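Long-range contacts in hypothetical protein aq_1494 (Aquifex aeolicus, PDB 2EGR), which is of unknown function but, as a hotdog-fold member of the 4-hydroxybenzoyl-CoA thioesterase family, probably hydrolyses fatty acyl-CoA thioesters: residues F73-N78 / F89-F94; Y60-K65 / V100-T105; K40-S45 / K120-V125. All blocks are in the same frame, centred on the assembly; numbering follows the deposited sequence.

Contact 1: F73-N78 / F89-F94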
loop_
_atom_site.group_PDB
_atom_site.type_symbol
_atom_site.label_atom_id
_atom_site.label_comp_id
_atom_site.label_asym_id
_atom_site.label_seq_id
_atom_site.Cartn_x
_atom_site.Cartn_y
_atom_site.Cartn_z
ATOM N N PHE A 73 -5.114 -18.216 -4.617
ATOM C CA PHE A 73 -6.467 -18.074 -4.143
ATOM C C PHE A 73 -7.351 -17.618 -5.303
ATOM O O PHE A 73 -6.854 -17.229 -6.361
ATOM C CB PHE A 73 -6.528 -17.147 -2.895
ATOM C CG PHE A 73 -6.212 -15.722 -3.196
ATOM C CD1 PHE A 73 -7.209 -14.849 -3.605
ATOM C CD2 PHE A 73 -4.888 -15.265 -3.108
ATOM C CE1 PHE A 73 -6.923 -13.509 -3.899
ATOM C CE2 PHE A 73 -4.586 -13.950 -3.426
ATOM C CZ PHE A 73 -5.593 -13.071 -3.815
ATOM N N GLU A 74 -8.660 -17.729 -5.118
ATOM C CA GLU A 74 -9.608 -17.310 -6.132
ATOM C C GLU A 74 -10.650 -16.465 -5.447
ATOM O O GLU A 74 -11.090 -16.792 -4.359
ATOM C CB GLU A 74 -10.255 -18.533 -6.829
ATOM C CG GLU A 74 -9.216 -19.394 -7.517
ATOM C CD GLU A 74 -9.824 -20.533 -8.314
ATOM O OE1 GLU A 74 -10.947 -20.948 -7.989
ATOM O OE2 GLU A 74 -9.186 -20.956 -9.299
ATOM N N VAL A 75 -10.992 -15.370 -6.110
ATOM C CA VAL A 75 -12.113 -14.523 -5.773
ATOM C C VAL A 75 -13.256 -14.879 -6.755
ATOM O O VAL A 75 -13.130 -14.684 -7.985
ATOM C CB VAL A 75 -11.705 -13.061 -5.950
ATOM C CG1 VAL A 75 -12.858 -12.121 -5.607
ATOM C CG2 VAL A 75 -10.420 -12.775 -5.112
ATOM N N HIS A 76 -14.329 -15.441 -6.212
ATOM C CA HIS A 76 -15.524 -15.756 -6.991
ATOM C C HIS A 76 -16.518 -14.633 -6.743
ATOM O O HIS A 76 -16.987 -14.428 -5.587
ATOM C CB HIS A 76 -16.138 -17.075 -6.513
ATOM C CG HIS A 76 -15.333 -18.299 -6.827
ATOM N ND1 HIS A 76 -13.953 -18.324 -6.865
ATOM C CD2 HIS A 76 -15.733 -19.566 -7.087
ATOM C CE1 HIS A 76 -13.541 -19.553 -7.137
ATOM N NE2 HIS A 76 -14.603 -20.327 -7.258
ATOM N N LEU A 77 -16.810 -13.907 -7.811
ATOM C CA LEU A 77 -17.626 -12.697 -7.800
ATOM C C LEU A 77 -19.017 -13.037 -8.297
ATOM O O LEU A 77 -19.150 -13.792 -9.269
ATOM C CB LEU A 77 -16.970 -11.676 -8.751
ATOM C CG LEU A 77 -17.447 -10.270 -9.072
ATOM C CD1 LEU A 77 -16.314 -9.401 -9.657
ATOM C CD2 LEU A 77 -18.611 -10.314 -10.053
ATOM N N ASN A 78 -20.039 -12.464 -7.657
ATOM C CA ASN A 78 -21.426 -12.567 -8.122
ATOM C C ASN A 78 -22.149 -11.215 -8.044
ATOM O O ASN A 78 -21.976 -10.493 -7.062
ATOM C CB ASN A 78 -22.161 -13.624 -7.300
ATOM C CG ASN A 78 -23.611 -13.859 -7.790
ATOM O OD1 ASN A 78 -23.843 -14.142 -8.979
ATOM N ND2 ASN A 78 -24.580 -13.730 -6.880
ATOM N N PHE A 89 -21.967 -6.234 -5.572
ATOM C CA PHE A 89 -21.290 -7.495 -5.781
ATOM C C PHE A 89 -21.077 -8.235 -4.484
ATOM O O PHE A 89 -20.847 -7.607 -3.436
ATOM C CB PHE A 89 -19.902 -7.297 -6.435
ATOM C CG PHE A 89 -19.945 -6.829 -7.854
ATOM C CD1 PHE A 89 -20.356 -7.676 -8.877
ATOM C CD2 PHE A 89 -19.511 -5.548 -8.181
ATOM C CE1 PHE A 89 -20.356 -7.225 -10.215
ATOM C CE2 PHE A 89 -19.501 -5.095 -9.511
ATOM C CZ PHE A 89 -19.935 -5.926 -10.523
ATOM N N SER A 90 -21.139 -9.563 -4.560
ATOM C CA SER A 90 -20.695 -10.430 -3.481
ATOM C C SER A 90 -19.436 -11.169 -3.920
ATOM O O SER A 90 -19.179 -11.338 -5.126
ATOM C CB SER A 90 -21.790 -11.386 -2.974
ATOM O OG SER A 90 -21.903 -12.566 -3.744
ATOM N N TYR A 91 -18.618 -11.529 -2.948
ATOM C CA TYR A 91 -17.331 -12.144 -3.214
ATOM C C TYR A 91 -17.152 -13.256 -2.218
ATOM O O TYR A 91 -17.495 -13.100 -1.014
ATOM C CB TYR A 91 -16.137 -11.158 -3.047
ATOM C CG TYR A 91 -16.276 -9.828 -3.708
ATOM C CD1 TYR A 91 -15.694 -9.573 -4.927
ATOM C CD2 TYR A 91 -16.965 -8.810 -3.095
ATOM C CE1 TYR A 91 -15.812 -8.330 -5.536
ATOM C CE2 TYR A 91 -17.097 -7.574 -3.682
ATOM C CZ TYR A 91 -16.537 -7.337 -4.900
ATOM O OH TYR A 91 -16.667 -6.107 -5.426
ATOM N N ILE A 92 -16.649 -14.394 -2.693
ATOM C CA ILE A 92 -16.107 -15.415 -1.818
ATOM C C ILE A 92 -14.652 -15.682 -2.197
ATOM O O ILE A 92 -14.330 -15.875 -3.369
ATOM C CB ILE A 92 -16.913 -16.768 -1.846
ATOM C CG1 ILE A 92 -18.384 -16.502 -1.524
ATOM C CG2 ILE A 92 -16.338 -17.736 -0.830
ATOM C CD1 ILE A 92 -19.365 -17.470 -2.206
ATOM N N VAL A 93 -13.784 -15.641 -1.197
ATOM C CA VAL A 93 -12.371 -15.932 -1.425
ATOM C C VAL A 93 -12.096 -17.370 -1.073
ATOM O O VAL A 93 -12.276 -17.783 0.083
ATOM C CB VAL A 93 -11.449 -14.988 -0.624
ATOM C CG1 VAL A 93 -9.959 -15.370 -0.889
ATOM C CG2 VAL A 93 -11.745 -13.526 -0.997
ATOM N N PHE A 94 -11.688 -18.151 -2.076
ATOM C CA PHE A 94 -11.343 -19.556 -1.872
ATOM C C PHE A 94 -9.858 -19.833 -1.886
ATOM O O PHE A 94 -9.118 -19.302 -2.716
ATOM C CB PHE A 94 -11.988 -20.438 -2.957
ATOM C CG PHE A 94 -13.469 -20.594 -2.800
ATOM C CD1 PHE A 94 -13.989 -21.498 -1.868
ATOM C CD2 PHE A 94 -14.337 -19.831 -3.559
ATOM C CE1 PHE A 94 -15.373 -21.637 -1.714
ATOM C CE2 PHE A 94 -15.721 -19.966 -3.414
ATOM C CZ PHE A 94 -16.230 -20.872 -2.493
#
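Val75 and Tyr91 lie side by side on the inner face of this antiparallel hairpin, with Val75 CG1 at the edge of the phenol ring, 3.9 Å from Tyr91 CD1. CG1 is anti to the Val75 backbone N (chi1 -180°), which turns it to that ring. Farther along, Leu77 CD2 packs tightly on Phe89 CD1 at 3.4 Å. At the other end Phe73 CD1 meets Val93 CG1. Helix 22-39 packs on this face through Phe29, Ala32, Arg33 and Phe36.

On the other face, Phe94 and the His76 imidazole form an edge-to-face pair, planes at 57°, with Phe94 CD2 3.5 Å above the imidazole centre. An alanine in place of His76 would probably leave the Phe94 edge without its aromatic partner and the Phe94 ring freer to turn.

Six backbone bonds join the strands, the straightest from His76 N to Ile92 O at 2.9 Å (174°). At the polar edge Asn78 ND2 and Ser90 OG both bond Glu80 OE2; at the far end of the same face Glu74 OE2 forms a salt bridge with Arg6. The helix side is mainly apolar, Tyr91 OH being satisfied by Thr105 and Arg33; the other mixes Ile92 and two rings with charged and polar groups.

Contact 2: Y60-K65 / V100-T105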
loop_
_atom_site.group_PDB
_atom_site.type_symbol
_atom_site.label_atom_id
_atom_site.label_comp_id
_atom_site.label_asym_id
_atom_site.label_seq_id
_atom_site.Cartn_x
_atom_site.Cartn_y
_atom_site.Cartn_z
ATOM N N TYR A 60 -17.861 -4.531 2.964
ATOM C CA TYR A 60 -17.877 -5.397 4.100
ATOM C C TYR A 60 -17.012 -6.611 3.789
ATOM O O TYR A 60 -17.065 -7.164 2.672
ATOM C CB TYR A 60 -19.320 -5.878 4.387
ATOM C CG TYR A 60 -19.379 -6.963 5.428
ATOM C CD1 TYR A 60 -19.255 -6.654 6.797
ATOM C CD2 TYR A 60 -19.503 -8.301 5.068
ATOM C CE1 TYR A 60 -19.295 -7.662 7.766
ATOM C CE2 TYR A 60 -19.552 -9.307 6.028
ATOM C CZ TYR A 60 -19.460 -8.976 7.374
ATOM O OH TYR A 60 -19.464 -9.970 8.326
ATOM N N CYS A 61 -16.205 -7.026 4.758
ATOM C CA CYS A 61 -15.463 -8.277 4.634
ATOM C C CYS A 61 -15.454 -9.039 5.942
ATOM O O CYS A 61 -15.256 -8.445 7.018
ATOM C CB CYS A 61 -14.021 -8.070 4.112
ATOM S SG CYS A 61 -13.237 -9.607 3.536
ATOM N N GLU A 62 -15.714 -10.341 5.845
ATOM C CA GLU A 62 -15.575 -11.264 6.944
ATOM C C GLU A 62 -14.448 -12.247 6.686
ATOM O O GLU A 62 -14.359 -12.878 5.611
ATOM C CB GLU A 62 -16.897 -11.967 7.343
ATOM C CG GLU A 62 -17.698 -12.561 6.229
ATOM C CD GLU A 62 -19.080 -13.056 6.707
ATOM O OE1 GLU A 62 -19.577 -12.542 7.746
ATOM O OE2 GLU A 62 -19.663 -13.935 6.028
ATOM N N TYR A 63 -13.596 -12.378 7.688
ATOM C CA TYR A 63 -12.333 -13.079 7.585
ATOM C C TYR A 63 -12.390 -14.379 8.366
ATOM O O TYR A 63 -12.507 -14.391 9.600
ATOM C CB TYR A 63 -11.167 -12.190 8.070
ATOM C CG TYR A 63 -11.051 -10.853 7.348
ATOM C CD1 TYR A 63 -10.179 -10.701 6.266
ATOM C CD2 TYR A 63 -11.812 -9.753 7.751
ATOM C CE1 TYR A 63 -10.078 -9.463 5.588
ATOM C CE2 TYR A 63 -11.750 -8.529 7.080
ATOM C CZ TYR A 63 -10.860 -8.391 5.993
ATOM O OH TYR A 63 -10.781 -7.188 5.349
ATOM N N LYS A 64 -12.318 -15.494 7.651
ATOM C CA LYS A 64 -12.480 -16.801 8.287
ATOM C C LYS A 64 -11.156 -17.530 8.517
ATOM O O LYS A 64 -10.924 -18.068 9.590
ATOM C CB LYS A 64 -13.467 -17.680 7.486
ATOM C CG LYS A 64 -14.739 -16.957 7.072
ATOM C CD LYS A 64 -15.526 -17.759 5.995
ATOM C CE LYS A 64 -16.862 -17.071 5.661
ATOM N NZ LYS A 64 -17.860 -17.139 6.801
ATOM N N LYS A 65 -10.291 -17.562 7.500
ATOM C CA LYS A 65 -8.978 -18.157 7.590
ATOM C C LYS A 65 -7.985 -17.221 6.874
ATOM O O LYS A 65 -8.352 -16.581 5.909
ATOM C CB LYS A 65 -8.958 -19.536 6.912
ATOM C CG LYS A 65 -9.925 -20.607 7.528
ATOM C CD LYS A 65 -9.324 -21.219 8.805
ATOM C CE LYS A 65 -10.326 -22.104 9.581
ATOM N NZ LYS A 65 -9.603 -23.153 10.398
ATOM N N VAL A 100 -12.228 -18.726 2.667
ATOM C CA VAL A 100 -11.274 -18.108 3.572
ATOM C C VAL A 100 -11.788 -16.700 3.989
ATOM O O VAL A 100 -11.406 -16.157 5.041
ATOM C CB VAL A 100 -9.902 -18.140 2.807
ATOM C CG1 VAL A 100 -9.254 -16.821 2.614
ATOM C CG2 VAL A 100 -8.990 -19.283 3.269
ATOM N N ALA A 101 -12.650 -16.116 3.155
ATOM C CA ALA A 101 -13.324 -14.865 3.470
ATOM C C ALA A 101 -14.536 -14.670 2.577
ATOM O O ALA A 101 -14.630 -15.264 1.483
ATOM C CB ALA A 101 -12.341 -13.664 3.312
ATOM N N LYS A 102 -15.464 -13.837 3.030
ATOM C CA LYS A 102 -16.620 -13.417 2.225
ATOM C C LYS A 102 -16.799 -11.932 2.370
ATOM O O LYS A 102 -16.561 -11.395 3.448
ATOM C CB LYS A 102 -17.903 -14.118 2.703
ATOM C CG LYS A 102 -17.884 -15.577 2.419
ATOM C CD LYS A 102 -19.264 -16.189 2.595
ATOM C CE LYS A 102 -19.254 -17.681 2.291
ATOM N NZ LYS A 102 -20.639 -18.234 2.652
ATOM N N ALA A 103 -17.275 -11.292 1.305
ATOM C CA ALA A 103 -17.421 -9.848 1.240
ATOM C C ALA A 103 -18.517 -9.386 0.294
ATOM O O ALA A 103 -19.073 -10.179 -0.503
ATOM C CB ALA A 103 -16.095 -9.227 0.803
ATOM N N ASN A 104 -18.768 -8.085 0.341
ATOM C CA ASN A 104 -19.671 -7.425 -0.564
ATOM C C ASN A 104 -19.342 -5.949 -0.645
ATOM O O ASN A 104 -18.786 -5.372 0.329
ATOM C CB ASN A 104 -21.136 -7.688 -0.173
ATOM C CG ASN A 104 -21.506 -7.142 1.205
ATOM O OD1 ASN A 104 -21.819 -5.966 1.339
ATOM N ND2 ASN A 104 -21.564 -8.020 2.202
ATOM N N THR A 105 -19.671 -5.375 -1.793
ATOM C CA THR A 105 -19.468 -3.971 -2.103
ATOM C C THR A 105 -20.668 -3.436 -2.881
ATOM O O THR A 105 -21.201 -4.107 -3.777
ATOM C CB THR A 105 -18.185 -3.724 -2.921
ATOM O OG1 THR A 105 -18.263 -4.433 -4.168
ATOM C CG2 THR A 105 -16.934 -4.193 -2.143
#
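The last strand pair of this chain's own hotdog sheet is formed here, where Tyr60 and Glu62 of strand 52-63 bond Asn104 and Lys102 of strand 98-111, the two strands antiparallel. On its other side, strand 52-63 pairs antiparallel with a strand of the second subunit, so the sheet runs on across the interface.

Glu62 N donates to Lys102 O at 2.8 Å in a nearly straight bond (177°). Beyond Tyr63 the regular pairing ends, and Val100 O instead takes two donors, Lys64 N at 2.8 Å from above the carbonyl plane, and Lys65 N. Val100 and Ala101 both face Val93, a classic beta bulge on the strand's other side.

Cys61 SG lies against the methyls of Ala101 and Ala103, 4.0 Å from Ala103 CB. On the same face Tyr63 bonds His22 O through its OH, meets Tyr25 edge-to-face, and lies about 10 Å, side chain to side chain, from Asp15, the predicted active-site residue.

On the opposite face the Glu62 and Lys102 side chains run side by side, Glu62 OE2 3.8 Å from Lys102 CB. A chi1 of 48° sets Glu62 CG between its own N and carbonyl carbon, close to the backbone oxygen of Lys102. Glu62 OE1 accepts a bond from Tyr60 OH, 2.6 Å away. At Tyr60 itself, Asn104 ND2 comes within 3.5 Å of Tyr60 CD2, the amide and ring planes 23° apart.

Lys64 and Lys102 cross with their methylenes in touch, which leaves Lys64 NZ 5.1 Å from Lys102 NZ. Glu62 OE2 makes a long salt bridge to Lys64 and does not contact Lys102 NZ, yet its charge probably offsets part of their repulsion. Cys61 and Ala103 present small groups to Phe26 and Phe29 of helix 22-39, consistent with close packing there, while Tyr63 adds a ring.

Contact 3: K40-S45 / K120-V125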
loop_
_atom_site.group_PDB
_atom_site.type_symbol
_atom_site.label_atom_id
_atom_site.label_comp_id
_atom_site.label_asym_id
_atom_site.label_seq_id
_atom_site.Cartn_x
_atom_site.Cartn_y
_atom_site.Cartn_z
ATOM N N LYS A 40 -15.716 -9.109 -20.019
ATOM C CA LYS A 40 -17.006 -8.867 -20.692
ATOM C C LYS A 40 -16.918 -7.791 -21.805
ATOM O O LYS A 40 -17.927 -7.456 -22.455
ATOM C CB LYS A 40 -18.088 -8.460 -19.666
ATOM C CG LYS A 40 -18.312 -9.412 -18.470
ATOM C CD LYS A 40 -19.183 -10.620 -18.755
ATOM C CE LYS A 40 -20.674 -10.277 -18.881
ATOM N NZ LYS A 40 -21.400 -10.315 -17.588
ATOM N N GLY A 41 -15.721 -7.251 -22.002
ATOM C CA GLY A 41 -15.406 -6.315 -23.084
ATOM C C GLY A 41 -15.788 -4.863 -22.855
ATOM O O GLY A 41 -15.900 -4.095 -23.805
ATOM N N PHE A 42 -15.991 -4.473 -21.597
ATOM C CA PHE A 42 -16.275 -3.065 -21.285
ATOM C C PHE A 42 -15.446 -2.711 -20.058
ATOM O O PHE A 42 -16.000 -2.607 -18.954
ATOM C CB PHE A 42 -17.779 -2.845 -21.011
ATOM C CG PHE A 42 -18.236 -1.387 -21.063
ATOM C CD1 PHE A 42 -17.326 -0.322 -21.099
ATOM C CD2 PHE A 42 -19.604 -1.085 -21.065
ATOM C CE1 PHE A 42 -17.766 1.014 -21.146
ATOM C CE2 PHE A 42 -20.055 0.246 -21.094
ATOM C CZ PHE A 42 -19.125 1.295 -21.144
ATOM N N PRO A 43 -14.115 -2.529 -20.246
ATOM C CA PRO A 43 -13.283 -2.310 -19.067
ATOM C C PRO A 43 -13.635 -0.975 -18.430
ATOM O O PRO A 43 -14.102 -0.044 -19.137
ATOM C CB PRO A 43 -11.852 -2.258 -19.628
ATOM C CG PRO A 43 -11.936 -2.701 -21.075
ATOM C CD PRO A 43 -13.346 -2.444 -21.508
ATOM N N TYR A 44 -13.412 -0.890 -17.108
ATOM C CA TYR A 44 -13.626 0.337 -16.365
ATOM C C TYR A 44 -12.920 1.542 -16.996
ATOM O O TYR A 44 -13.478 2.625 -17.002
ATOM C CB TYR A 44 -13.236 0.152 -14.895
ATOM C CG TYR A 44 -13.527 1.371 -14.046
ATOM C CD1 TYR A 44 -14.799 1.968 -14.064
ATOM C CD2 TYR A 44 -12.540 1.946 -13.253
ATOM C CE1 TYR A 44 -15.082 3.106 -13.302
ATOM C CE2 TYR A 44 -12.833 3.089 -12.472
ATOM C CZ TYR A 44 -14.093 3.653 -12.512
ATOM O OH TYR A 44 -14.385 4.786 -11.778
ATOM N N SER A 45 -11.711 1.345 -17.532
ATOM C CA SER A 45 -10.961 2.409 -18.200
ATOM C C SER A 45 -11.772 3.100 -19.317
ATOM O O SER A 45 -11.737 4.321 -19.418
ATOM C CB SER A 45 -9.584 1.917 -18.721
ATOM O OG SER A 45 -9.727 0.859 -19.677
ATOM N N LYS A 120 -27.425 2.025 -20.084
ATOM C CA LYS A 120 -27.894 0.711 -20.540
ATOM C C LYS A 120 -26.747 -0.171 -21.027
ATOM O O LYS A 120 -26.755 -1.378 -20.802
ATOM C CB LYS A 120 -28.991 0.845 -21.606
ATOM C CG LYS A 120 -30.369 1.140 -21.007
ATOM C CD LYS A 120 -31.477 1.130 -22.069
ATOM C CE LYS A 120 -32.782 1.700 -21.498
ATOM N NZ LYS A 120 -33.924 1.597 -22.464
ATOM N N GLU A 121 -25.756 0.455 -21.662
ATOM C CA GLU A 121 -24.509 -0.198 -22.062
ATOM C C GLU A 121 -23.766 -0.856 -20.874
ATOM O O GLU A 121 -23.185 -1.946 -21.011
ATOM C CB GLU A 121 -23.613 0.812 -22.795
ATOM C CG GLU A 121 -23.565 2.197 -22.105
ATOM C CD GLU A 121 -23.073 3.331 -23.004
ATOM O OE1 GLU A 121 -23.558 3.454 -24.159
ATOM O OE2 GLU A 121 -22.214 4.115 -22.539
ATOM N N VAL A 122 -23.803 -0.207 -19.712
ATOM C CA VAL A 122 -23.193 -0.770 -18.503
ATOM C C VAL A 122 -24.073 -1.857 -17.888
ATOM O O VAL A 122 -23.567 -2.889 -17.439
ATOM C CB VAL A 122 -22.858 0.315 -17.457
ATOM C CG1 VAL A 122 -22.195 -0.322 -16.228
ATOM C CG2 VAL A 122 -21.962 1.379 -18.065
ATOM N N LEU A 123 -25.392 -1.631 -17.878
ATOM C CA LEU A 123 -26.341 -2.655 -17.434
ATOM C C LEU A 123 -26.113 -3.973 -18.171
ATOM O O LEU A 123 -26.124 -5.042 -17.556
ATOM C CB LEU A 123 -27.783 -2.185 -17.630
ATOM C CG LEU A 123 -28.212 -0.996 -16.759
ATOM C CD1 LEU A 123 -29.487 -0.342 -17.293
ATOM C CD2 LEU A 123 -28.372 -1.400 -15.287
ATOM N N GLU A 124 -25.886 -3.866 -19.485
ATOM C CA GLU A 124 -25.602 -5.006 -20.363
ATOM C C GLU A 124 -24.420 -5.852 -19.853
ATOM O O GLU A 124 -24.553 -7.071 -19.682
ATOM C CB GLU A 124 -25.409 -4.531 -21.826
ATOM C CG GLU A 124 -26.745 -4.346 -22.611
ATOM C CD GLU A 124 -26.716 -3.264 -23.733
ATOM O OE1 GLU A 124 -25.654 -3.031 -24.382
ATOM O OE2 GLU A 124 -27.787 -2.647 -23.979
ATOM N N VAL A 125 -23.287 -5.210 -19.556
ATOM C CA VAL A 125 -22.111 -5.979 -19.094
ATOM C C VAL A 125 -22.231 -6.486 -17.651
ATOM O O VAL A 125 -21.764 -7.577 -17.341
ATOM C CB VAL A 125 -20.744 -5.267 -19.354
ATOM C CG1 VAL A 125 -20.491 -5.145 -20.861
ATOM C CG2 VAL A 125 -20.675 -3.909 -18.665
#
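Phe42 reaches from the loop before helix 44-50 to the last helix of the chain, where Val125, Val122 and Glu121 receive it. Its CB is the first atom to touch, 3.6 Å from Val125 CG1 and a little farther from CG2. The ring carbon CG is anti to the backbone N (chi1 -164°), which starts the ring off beside the carbonyl carbon. CD2 then meets two atoms, Val125 CG2 and the backbone oxygen of Glu121; that oxygen stands at the ring edge, near its plane, 3.7 Å from CD2. One atom on, CE2 packs against Val122 CG2 at 3.8 Å and also touches CB and CG of Glu121. At the tip, Phe42 CZ has a looser contact with Val122 CG2, at 4.2 Å. The side chain crosses those of Val122 and Val125 at about a right angle, with the CD2-CE2 side of its ring toward the helix.

Lys40 adds the polar part. Its CB lies 4.2 Å from Val125 CB, and from there the chain bends at chi2, chi3 and chi4, curling back until NZ donates to Val125 O at 2.8 Å. CE passes close to that same oxygen. This carbonyl belongs to the last turn of helix 120-126, where the negative end of the helix dipole would probably favour an ammonium group.

Gly41, between the two, has positive phi and completes a Schellman motif at the end of helix 22-39, turning the chain toward helix 44-50. Met47 and Met50 of that helix touch Phe42, Met47 also reaching Val122 and Met50 Glu121. The ring therefore sits where the C-terminal helix, helix 44-50 and the loop leading out of helix 22-39 come together.

In the fold
Contacts 1 and 2 belong to one sheet and meet directly: strands 86-95 and 98-111 are neighbours in it, and Tyr91 OH lies 2.6 Å from Thr105 OG1, probably hydrogen-bonded. Both are partly buried, one face against helix 22-39 and the other more exposed. Contact 1 is touched by no other subunit and relies on larger apolar and aromatic side chains, whereas contact 2 lies where the sheet passes into the second subunit, has mostly small side chains beneath the helix, Tyr63 apart, and carries more charge. Contact 3 is a surface contact about 20 Å from contact 1 and 26 Å from contact 2, centre to centre. It has no strand pairing, only one aromatic ring on a helix and a single lysine bond.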